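Local structure of folylpolyglutamate synthase (FolC) (Helicobacter pylori, 6K8C) at residues F304-Y315 and E371-V381; I336-V344 and L380-R388. The protein probably adds glutamate to dihydropteroate and, in successive ATP-dependent steps, to reduced folates, acting as a bifunctional dihydrofolate and folylpolyglutamate synthase. All coordinates share one frame; numbering follows the deposited sequence.

Interaction 1. Residues F304-Y315 and E371-V381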
loop_
_atom_site.group_PDB
_atom_site.type_symbol
_atom_site.label_atom_id
_atom_site.label_comp_id
_atom_site.label_asym_id
_atom_site.label_seq_id
_atom_site.Cartn_x
_atom_site.Cartn_y
_atom_site.Cartn_z
ATOM N N PHE A 304 -20.771 -14.061 6.486
ATOM C CA PHE A 304 -21.306 -14.505 7.768
ATOM C C PHE A 304 -22.824 -14.437 7.860
ATOM O O PHE A 304 -23.414 -15.213 8.619
ATOM C CB PHE A 304 -20.705 -13.681 8.910
ATOM C CG PHE A 304 -19.211 -13.747 8.979
ATOM C CD1 PHE A 304 -18.571 -14.946 9.239
ATOM C CD2 PHE A 304 -18.442 -12.610 8.782
ATOM C CE1 PHE A 304 -17.192 -15.011 9.307
ATOM C CE2 PHE A 304 -17.063 -12.667 8.844
ATOM C CZ PHE A 304 -16.436 -13.871 9.108
ATOM N N ASN A 305 -23.465 -13.522 7.130
ATOM C CA ASN A 305 -24.927 -13.424 7.086
ATOM C C ASN A 305 -25.518 -13.284 8.488
ATOM O O ASN A 305 -26.553 -13.869 8.816
ATOM C CB ASN A 305 -25.530 -14.623 6.348
ATOM C CG ASN A 305 -26.961 -14.382 5.908
ATOM O OD1 ASN A 305 -27.328 -13.272 5.519
ATOM N ND2 ASN A 305 -27.780 -15.426 5.969
ATOM N N ALA A 306 -24.845 -12.497 9.324
ATOM C CA ALA A 306 -25.269 -12.240 10.695
ATOM C C ALA A 306 -24.438 -11.080 11.226
ATOM O O ALA A 306 -23.443 -10.677 10.619
ATOM C CB ALA A 306 -25.111 -13.478 11.582
ATOM N N LYS A 307 -24.864 -10.539 12.366
ATOM C CA LYS A 307 -24.073 -9.508 13.024
ATOM C C LYS A 307 -22.839 -10.138 13.656
ATOM O O LYS A 307 -22.904 -11.230 14.226
ATOM C CB LYS A 307 -24.900 -8.784 14.088
ATOM C CG LYS A 307 -25.974 -7.850 13.535
ATOM C CD LYS A 307 -26.377 -6.804 14.575
ATOM C CE LYS A 307 -27.679 -6.108 14.199
ATOM N NZ LYS A 307 -28.132 -5.172 15.270
ATOM N N ILE A 308 -21.703 -9.451 13.547
ATOM C CA ILE A 308 -20.439 -9.967 14.048
ATOM C C ILE A 308 -19.810 -8.936 14.979
ATOM O O ILE A 308 -20.364 -7.866 15.222
ATOM C CB ILE A 308 -19.464 -10.348 12.913
ATOM C CG1 ILE A 308 -18.920 -9.098 12.214
ATOM C CG2 ILE A 308 -20.143 -11.269 11.910
ATOM C CD1 ILE A 308 -17.861 -9.419 11.177
ATOM N N ILE A 309 -18.637 -9.278 15.497
ATOM C CA ILE A 309 -17.888 -8.425 16.410
ATOM C C ILE A 309 -16.804 -7.699 15.629
ATOM O O ILE A 309 -16.127 -8.293 14.782
ATOM C CB ILE A 309 -17.287 -9.260 17.557
ATOM C CG1 ILE A 309 -18.402 -9.970 18.334
ATOM C CG2 ILE A 309 -16.438 -8.395 18.480
ATOM C CD1 ILE A 309 -17.896 -10.813 19.498
ATOM N N LEU A 310 -16.631 -6.412 15.912
ATOM C CA LEU A 310 -15.587 -5.612 15.285
ATOM C C LEU A 310 -14.402 -5.464 16.233
ATOM O O LEU A 310 -14.573 -5.053 17.384
ATOM C CB LEU A 310 -16.124 -4.231 14.895
ATOM C CG LEU A 310 -15.137 -3.321 14.164
ATOM C CD1 LEU A 310 -14.823 -3.876 12.779
ATOM C CD2 LEU A 310 -15.695 -1.908 14.055
ATOM N N ILE A 311 -13.209 -5.802 15.748
ATOM C CA ILE A 311 -11.958 -5.554 16.459
ATOM C C ILE A 311 -11.300 -4.355 15.792
ATOM O O ILE A 311 -10.974 -4.404 14.600
ATOM C CB ILE A 311 -11.043 -6.791 16.436
ATOM C CG1 ILE A 311 -11.694 -7.934 17.213
ATOM C CG2 ILE A 311 -9.672 -6.470 17.028
ATOM C CD1 ILE A 311 -11.118 -9.309 16.895
ATOM N N TYR A 312 -11.111 -3.273 16.546
ATOM C CA TYR A 312 -10.994 -1.968 15.912
ATOM C C TYR A 312 -10.122 -1.014 16.715
ATOM O O TYR A 312 -10.178 -0.982 17.949
ATOM C CB TYR A 312 -12.394 -1.352 15.730
ATOM C CG TYR A 312 -12.417 0.047 15.150
ATOM C CD1 TYR A 312 -12.423 0.248 13.774
ATOM C CD2 TYR A 312 -12.447 1.164 15.976
ATOM C CE1 TYR A 312 -12.451 1.529 13.236
ATOM C CE2 TYR A 312 -12.470 2.443 15.449
ATOM C CZ TYR A 312 -12.474 2.620 14.079
ATOM O OH TYR A 312 -12.498 3.893 13.550
ATOM N N ASN A 313 -9.327 -0.233 15.989
ATOM C CA ASN A 313 -8.787 1.030 16.468
ATOM C C ASN A 313 -8.494 1.875 15.237
ATOM O O ASN A 313 -8.555 1.389 14.106
ATOM C CB ASN A 313 -7.536 0.833 17.335
ATOM C CG ASN A 313 -7.457 1.835 18.476
ATOM O OD1 ASN A 313 -8.041 2.919 18.409
ATOM N ND2 ASN A 313 -6.726 1.481 19.526
ATOM N N CYS A 314 -8.181 3.152 15.449
ATOM C CA CYS A 314 -7.896 4.008 14.303
ATOM C C CYS A 314 -6.993 5.160 14.720
ATOM O O CYS A 314 -6.817 5.451 15.905
ATOM C CB CYS A 314 -9.185 4.534 13.668
ATOM S SG CYS A 314 -9.990 5.834 14.610
ATOM N N TYR A 315 -6.420 5.812 13.714
ATOM C CA TYR A 315 -5.579 6.976 13.930
ATOM C C TYR A 315 -6.447 8.206 14.194
ATOM O O TYR A 315 -7.659 8.207 13.948
ATOM C CB TYR A 315 -4.660 7.197 12.725
ATOM C CG TYR A 315 -3.576 6.149 12.592
ATOM C CD1 TYR A 315 -2.659 5.936 13.616
ATOM C CD2 TYR A 315 -3.478 5.363 11.447
ATOM C CE1 TYR A 315 -1.669 4.975 13.503
ATOM C CE2 TYR A 315 -2.491 4.400 11.324
ATOM C CZ TYR A 315 -1.590 4.211 12.353
ATOM O OH TYR A 315 -0.609 3.252 12.232
ATOM N N GLU A 371 -17.619 -17.169 17.767
ATOM C CA GLU A 371 -17.986 -15.847 17.283
ATOM C C GLU A 371 -17.214 -15.520 16.010
ATOM O O GLU A 371 -16.176 -16.119 15.719
ATOM C CB GLU A 371 -17.717 -14.772 18.347
ATOM C CG GLU A 371 -18.433 -15.009 19.674
ATOM C CD GLU A 371 -19.875 -14.532 19.664
ATOM O OE1 GLU A 371 -20.360 -14.091 18.599
ATOM O OE2 GLU A 371 -20.528 -14.597 20.728
ATOM N N ASN A 372 -17.740 -14.560 15.250
ATOM C CA ASN A 372 -17.109 -14.080 14.029
ATOM C C ASN A 372 -16.643 -12.641 14.214
ATOM O O ASN A 372 -17.247 -11.869 14.966
ATOM C CB ASN A 372 -18.066 -14.175 12.842
ATOM C CG ASN A 372 -18.553 -15.591 12.605
ATOM O OD1 ASN A 372 -17.758 -16.529 12.564
ATOM N ND2 ASN A 372 -19.861 -15.752 12.443
ATOM N N TYR A 373 -15.560 -12.284 13.523
ATOM C CA TYR A 373 -14.880 -11.022 13.778
ATOM C C TYR A 373 -14.429 -10.369 12.483
ATOM O O TYR A 373 -14.012 -11.056 11.546
ATOM C CB TYR A 373 -13.650 -11.220 14.671
ATOM C CG TYR A 373 -13.945 -11.845 16.009
ATOM C CD1 TYR A 373 -13.944 -13.225 16.166
ATOM C CD2 TYR A 373 -14.213 -11.057 17.124
ATOM C CE1 TYR A 373 -14.209 -13.808 17.392
ATOM C CE2 TYR A 373 -14.482 -11.633 18.363
ATOM C CZ TYR A 373 -14.476 -13.013 18.487
ATOM O OH TYR A 373 -14.738 -13.609 19.701
ATOM N N LEU A 374 -14.503 -9.039 12.449
ATOM C CA LEU A 374 -13.779 -8.222 11.485
ATOM C C LEU A 374 -12.708 -7.442 12.233
ATOM O O LEU A 374 -13.012 -6.740 13.205
ATOM C CB LEU A 374 -14.711 -7.255 10.736
ATOM C CG LEU A 374 -14.014 -6.167 9.898
ATOM C CD1 LEU A 374 -13.142 -6.779 8.809
ATOM C CD2 LEU A 374 -15.028 -5.189 9.286
ATOM N N VAL A 375 -11.459 -7.587 11.797
ATOM C CA VAL A 375 -10.335 -6.809 12.303
ATOM C C VAL A 375 -10.069 -5.701 11.293
ATOM O O VAL A 375 -9.820 -5.978 10.115
ATOM C CB VAL A 375 -9.092 -7.692 12.512
ATOM C CG1 VAL A 375 -7.883 -6.845 12.900
ATOM C CG2 VAL A 375 -9.376 -8.766 13.562
ATOM N N TYR A 376 -10.129 -4.448 11.739
ATOM C CA TYR A 376 -10.214 -3.330 10.811
ATOM C C TYR A 376 -9.612 -2.076 11.427
ATOM O O TYR A 376 -9.778 -1.811 12.620
ATOM C CB TYR A 376 -11.678 -3.079 10.435
ATOM C CG TYR A 376 -11.937 -2.008 9.408
ATOM C CD1 TYR A 376 -11.397 -2.085 8.132
ATOM C CD2 TYR A 376 -12.774 -0.938 9.698
ATOM C CE1 TYR A 376 -11.665 -1.106 7.180
ATOM C CE2 TYR A 376 -13.040 0.041 8.758
ATOM C CZ TYR A 376 -12.488 -0.048 7.501
ATOM O OH TYR A 376 -12.768 0.928 6.562
ATOM N N GLY A 377 -8.919 -1.299 10.599
ATOM C CA GLY A 377 -8.570 0.044 11.021
ATOM C C GLY A 377 -7.295 0.615 10.435
ATOM O O GLY A 377 -7.223 1.822 10.170
ATOM N N SER A 378 -6.288 -0.232 10.238
ATOM C CA SER A 378 -4.970 0.205 9.795
ATOM C C SER A 378 -4.116 -1.030 9.568
ATOM O O SER A 378 -4.483 -2.143 9.954
ATOM C CB SER A 378 -4.290 1.115 10.820
ATOM O OG SER A 378 -4.342 0.553 12.127
ATOM N N PHE A 379 -2.969 -0.820 8.916
ATOM C CA PHE A 379 -1.937 -1.848 8.909
ATOM C C PHE A 379 -1.535 -2.189 10.334
ATOM O O PHE A 379 -1.314 -3.358 10.674
ATOM C CB PHE A 379 -0.712 -1.380 8.114
ATOM C CG PHE A 379 -0.795 -1.639 6.630
ATOM C CD1 PHE A 379 -1.454 -0.750 5.800
ATOM C CD2 PHE A 379 -0.195 -2.755 6.067
ATOM C CE1 PHE A 379 -1.524 -0.966 4.440
ATOM C CE2 PHE A 379 -0.262 -2.981 4.696
ATOM C CZ PHE A 379 -0.933 -2.080 3.884
ATOM N N LEU A 380 -1.462 -1.172 11.192
ATOM C CA LEU A 380 -1.035 -1.380 12.571
ATOM C C LEU A 380 -2.018 -2.264 13.326
ATOM O O LEU A 380 -1.618 -3.213 14.011
ATOM C CB LEU A 380 -0.870 -0.031 13.275
ATOM C CG LEU A 380 -0.754 -0.020 14.801
ATOM C CD1 LEU A 380 0.484 -0.777 15.257
ATOM C CD2 LEU A 380 -0.731 1.411 15.325
ATOM N N VAL A 381 -3.314 -1.969 13.207
ATOM C CA VAL A 381 -4.324 -2.760 13.907
ATOM C C VAL A 381 -4.267 -4.215 13.459
ATOM O O VAL A 381 -4.318 -5.135 14.284
ATOM C CB VAL A 381 -5.723 -2.156 13.685
ATOM C CG1 VAL A 381 -6.801 -3.184 13.984
ATOM C CG2 VAL A 381 -5.911 -0.923 14.552
HETATM O O HOH W 1 -21.591 -13.942 14.055
HETATM O O HOH W 2 -0.820 1.714 9.824
HETATM O O HOH W 3 -6.670 4.577 11.262
#
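The carboxamide of N372 stacks on one face of the F304 ring, its plane only 19° from that of the ring; N372 CB makes a CH-pi contact over the same face, 3.8 Å from the ring centroid. This stack closes one end of two neighbouring parallel strands, 308-312 and 373-376, inside the six-stranded mixed sheet of the Mur ligase C-terminal domain. At the opposite end the Y315 ring leans obliquely on S378 CB and L380 CD2, with a water in its plane at the edge, bound to Y315 OH and L380 N. Four backbone bonds zip the strands, I309 N to N372 O, L374 N to I309 O, I311 N to L374 O (2.7 Å) and Y376 N to I311 O. On one sheet face I309 CB and I311 CD1 both come within 3.6 Å of Y373 CD2, the ring's hydroxyl being held by E368 N. On the other, L310 CD1 meets L374 CD2 at 3.7 Å, between helices 290-303 and 320-327. Past the strand G377 CA approaches N313 O, and S378 is the N-cap of helix 379-390: OG, placed between the backbone N and carbonyl carbon (chi1 49°), accepts from V381 N at 2.9 Å.

Interaction 2. Residues I336-V344 and L380-R388; sequences ILELHEERV and LVANAFYKR
L339 and L380 meet tip to tip, L339 CD1 lying 3.7 Å from L380 CG. The L339 side chain crosses V381 at about a right angle, its CD1 3.6 Å from V381 CG2, while the other branch, CD2, reaches A384 CB at 4.0 Å. L337 drives its CD2 against the helix backbone, 3.3 Å from V381 O, and also touches F385 CB; with CG anti to the backbone N (chi1 -168°), the branch reaches the V381-F385 turn of the helix. The L337 and R388 side chains run past each other in opposite directions, L337 CD1 3.4 Å from R388 NH2. V344 CG2 and the bent E341 chain also touch L380. Polar atoms meet through one water, which accepts from E338 N and, at the guanidinium edge, from R388 NH2. Farther out, L337 O receives N313 ND2, whereas R388 NH1 makes weak bonds to the carbonyls of F364 and E365. F385 extends from the helix onto I282 and I284 of strand 282-285, and the type I turn E341-V344 brings V344 beside L380. In this alpha/beta Mur ligase C-terminal domain, the loop after parallel strand 331-336 thus packs against the last helix, 379-390.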
loop_
_atom_site.group_PDB
_atom_site.type_symbol
_atom_site.label_atom_id
_atom_site.label_comp_id
_atom_site.label_asym_id
_atom_site.label_seq_id
_atom_site.Cartn_x
_atom_site.Cartn_y
_atom_site.Cartn_z
ATOM N N ILE A 336 -12.196 -2.871 21.313
ATOM C CA ILE A 336 -11.125 -1.934 20.996
ATOM C C ILE A 336 -9.781 -2.627 21.164
ATOM O O ILE A 336 -9.487 -3.196 22.222
ATOM C CB ILE A 336 -11.219 -0.685 21.885
ATOM C CG1 ILE A 336 -12.611 -0.055 21.775
ATOM C CG2 ILE A 336 -10.130 0.313 21.512
ATOM C CD1 ILE A 336 -12.931 0.921 22.883
ATOM N N LEU A 337 -8.956 -2.583 20.114
ATOM C CA LEU A 337 -7.600 -3.133 20.158
ATOM C C LEU A 337 -6.671 -2.054 20.695
ATOM O O LEU A 337 -6.187 -1.192 19.957
ATOM C CB LEU A 337 -7.158 -3.623 18.784
ATOM C CG LEU A 337 -5.884 -4.475 18.770
ATOM C CD1 LEU A 337 -6.082 -5.740 19.563
ATOM C CD2 LEU A 337 -5.452 -4.801 17.348
ATOM N N GLU A 338 -6.422 -2.109 22.003
ATOM C CA GLU A 338 -5.560 -1.149 22.681
ATOM C C GLU A 338 -4.235 -0.987 21.949
ATOM O O GLU A 338 -3.515 -1.964 21.721
ATOM C CB GLU A 338 -5.313 -1.614 24.116
ATOM C CG GLU A 338 -4.889 -0.515 25.072
ATOM C CD GLU A 338 -5.580 -0.638 26.411
ATOM O OE1 GLU A 338 -5.428 -1.700 27.051
ATOM O OE2 GLU A 338 -6.266 0.319 26.827
ATOM N N LEU A 339 -3.933 0.251 21.557
ATOM C CA LEU A 339 -2.666 0.604 20.934
ATOM C C LEU A 339 -2.171 1.895 21.561
ATOM O O LEU A 339 -2.942 2.845 21.729
ATOM C CB LEU A 339 -2.800 0.782 19.416
ATOM C CG LEU A 339 -2.941 -0.481 18.569
ATOM C CD1 LEU A 339 -3.570 -0.140 17.231
ATOM C CD2 LEU A 339 -1.599 -1.159 18.379
ATOM N N HIS A 340 -0.885 1.928 21.903
ATOM C CA HIS A 340 -0.286 3.078 22.567
ATOM C C HIS A 340 0.587 3.906 21.637
ATOM O O HIS A 340 1.151 4.915 22.071
ATOM C CB HIS A 340 0.519 2.612 23.781
ATOM C CG HIS A 340 -0.329 1.998 24.851
ATOM N ND1 HIS A 340 -0.985 2.747 25.804
ATOM C CD2 HIS A 340 -0.653 0.706 25.101
ATOM C CE1 HIS A 340 -1.665 1.943 26.603
ATOM N NE2 HIS A 340 -1.480 0.700 26.198
ATOM N N GLU A 341 0.708 3.502 20.376
ATOM C CA GLU A 341 1.368 4.329 19.380
ATOM C C GLU A 341 0.681 5.689 19.312
ATOM O O GLU A 341 -0.519 5.817 19.571
ATOM C CB GLU A 341 1.350 3.619 18.024
ATOM C CG GLU A 341 2.286 2.399 17.935
ATOM C CD GLU A 341 1.824 1.187 18.751
ATOM O OE1 GLU A 341 0.990 1.338 19.672
ATOM O OE2 GLU A 341 2.308 0.068 18.473
ATOM N N GLU A 342 1.456 6.715 18.967
ATOM C CA GLU A 342 1.104 8.060 19.412
ATOM C C GLU A 342 -0.037 8.682 18.612
ATOM O O GLU A 342 -0.905 9.340 19.195
ATOM C CB GLU A 342 2.341 8.954 19.385
ATOM C CG GLU A 342 3.062 8.968 20.724
ATOM C CD GLU A 342 2.376 9.863 21.740
ATOM O OE1 GLU A 342 2.471 9.573 22.953
ATOM O OE2 GLU A 342 1.747 10.860 21.326
ATOM N N ARG A 343 -0.066 8.512 17.292
ATOM C CA ARG A 343 -1.148 9.126 16.530
ATOM C C ARG A 343 -2.423 8.284 16.515
ATOM O O ARG A 343 -3.294 8.519 15.670
ATOM C CB ARG A 343 -0.694 9.430 15.102
ATOM C CG ARG A 343 0.229 10.635 15.017
ATOM C CD ARG A 343 -0.391 11.871 15.680
ATOM N NE ARG A 343 -1.508 12.440 14.926
ATOM C CZ ARG A 343 -2.638 12.885 15.470
ATOM N NH1 ARG A 343 -2.821 12.827 16.784
ATOM N NH2 ARG A 343 -3.591 13.391 14.697
ATOM N N VAL A 344 -2.552 7.323 17.430
ATOM C CA VAL A 344 -3.798 6.583 17.571
ATOM C C VAL A 344 -4.821 7.450 18.299
ATOM O O VAL A 344 -4.474 8.274 19.157
ATOM C CB VAL A 344 -3.542 5.256 18.310
ATOM C CG1 VAL A 344 -4.849 4.580 18.735
ATOM C CG2 VAL A 344 -2.713 4.323 17.439
ATOM N N LEU A 380 -1.462 -1.172 11.192
ATOM C CA LEU A 380 -1.035 -1.380 12.571
ATOM C C LEU A 380 -2.018 -2.264 13.326
ATOM O O LEU A 380 -1.618 -3.213 14.011
ATOM C CB LEU A 380 -0.870 -0.031 13.275
ATOM C CG LEU A 380 -0.754 -0.020 14.801
ATOM C CD1 LEU A 380 0.484 -0.777 15.257
ATOM C CD2 LEU A 380 -0.731 1.411 15.325
ATOM N N VAL A 381 -3.314 -1.969 13.207
ATOM C CA VAL A 381 -4.324 -2.760 13.907
ATOM C C VAL A 381 -4.267 -4.215 13.459
ATOM O O VAL A 381 -4.318 -5.135 14.284
ATOM C CB VAL A 381 -5.723 -2.156 13.685
ATOM C CG1 VAL A 381 -6.801 -3.184 13.984
ATOM C CG2 VAL A 381 -5.911 -0.923 14.552
ATOM N N ALA A 382 -4.144 -4.447 12.150
ATOM C CA ALA A 382 -4.151 -5.817 11.647
ATOM C C ALA A 382 -2.883 -6.556 12.047
ATOM O O ALA A 382 -2.937 -7.728 12.438
ATOM C CB ALA A 382 -4.313 -5.822 10.129
ATOM N N ASN A 383 -1.731 -5.889 11.953
ATOM C CA ASN A 383 -0.475 -6.558 12.285
ATOM C C ASN A 383 -0.362 -6.810 13.785
ATOM O O ASN A 383 0.141 -7.858 14.206
ATOM C CB ASN A 383 0.709 -5.735 11.780
ATOM C CG ASN A 383 2.039 -6.290 12.246
ATOM O OD1 ASN A 383 2.607 -5.821 13.232
ATOM N ND2 ASN A 383 2.537 -7.304 11.546
ATOM N N ALA A 384 -0.841 -5.869 14.606
ATOM C CA ALA A 384 -0.809 -6.066 16.052
ATOM C C ALA A 384 -1.783 -7.155 16.485
ATOM O O ALA A 384 -1.483 -7.933 17.399
ATOM C CB ALA A 384 -1.111 -4.753 16.775
ATOM N N PHE A 385 -2.957 -7.225 15.851
ATOM C CA PHE A 385 -3.853 -8.347 16.111
ATOM C C PHE A 385 -3.191 -9.666 15.746
ATOM O O PHE A 385 -3.292 -10.653 16.482
ATOM C CB PHE A 385 -5.155 -8.205 15.323
ATOM C CG PHE A 385 -5.991 -9.451 15.352
ATOM C CD1 PHE A 385 -6.815 -9.716 16.432
ATOM C CD2 PHE A 385 -5.915 -10.384 14.328
ATOM C CE1 PHE A 385 -7.573 -10.868 16.478
ATOM C CE2 PHE A 385 -6.668 -11.540 14.371
ATOM C CZ PHE A 385 -7.498 -11.783 15.445
ATOM N N TYR A 386 -2.543 -9.708 14.581
ATOM C CA TYR A 386 -1.981 -10.958 14.082
ATOM C C TYR A 386 -0.914 -11.502 15.023
ATOM O O TYR A 386 -0.797 -12.720 15.202
ATOM C CB TYR A 386 -1.401 -10.745 12.686
ATOM C CG TYR A 386 -0.800 -11.994 12.090
ATOM C CD1 TYR A 386 -1.578 -13.125 11.875
ATOM C CD2 TYR A 386 0.542 -12.042 11.739
ATOM C CE1 TYR A 386 -1.035 -14.270 11.326
ATOM C CE2 TYR A 386 1.095 -13.186 11.191
ATOM C CZ TYR A 386 0.303 -14.297 10.987
ATOM O OH TYR A 386 0.845 -15.441 10.443
ATOM N N LYS A 387 -0.126 -10.616 15.630
ATOM C CA LYS A 387 0.905 -11.061 16.563
ATOM C C LYS A 387 0.282 -11.668 17.814
ATOM O O LYS A 387 0.699 -12.740 18.269
ATOM C CB LYS A 387 1.824 -9.895 16.923
ATOM C CG LYS A 387 2.932 -9.652 15.908
ATOM C CD LYS A 387 3.057 -8.175 15.575
ATOM C CE LYS A 387 4.510 -7.742 15.492
ATOM N NZ LYS A 387 4.679 -6.305 15.855
ATOM N N ARG A 388 -0.729 -11.002 18.379
ATOM C CA ARG A 388 -1.411 -11.540 19.551
ATOM C C ARG A 388 -2.148 -12.828 19.209
ATOM O O ARG A 388 -2.180 -13.766 20.015
ATOM C CB ARG A 388 -2.371 -10.495 20.118
ATOM C CG ARG A 388 -1.685 -9.186 20.497
ATOM C CD ARG A 388 -2.651 -8.157 21.071
ATOM N NE ARG A 388 -3.540 -8.721 22.083
ATOM C CZ ARG A 388 -4.470 -8.024 22.729
ATOM N NH1 ARG A 388 -5.236 -8.617 23.636
ATOM N NH2 ARG A 388 -4.629 -6.732 22.473
HETATM O O HOH W 4 -6.696 -4.644 23.794
#

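How the interactions relate
Interactions 1 and 2 lie in the same C-terminal alpha/beta domain, their centres about 12 Å apart, and share L380 and V381 at the start of helix 379-390. Their segments alternate along the chain: 304-315, then 336-344, then 371-381 running into 380-388. Strand 308-312 sits between 373-376 and 331-336 in the sheet, so interaction 1 joins two adjacent strands and interaction 2 ties the loop leaving the third to the helix following 373-376. The two also touch directly: Y312 O and L337 N lie 3.0 Å apart, a probable hydrogen bond. The region after strand 308-312 and the loop after 331-336 thus both pack on that helix, meeting at L380 and V381.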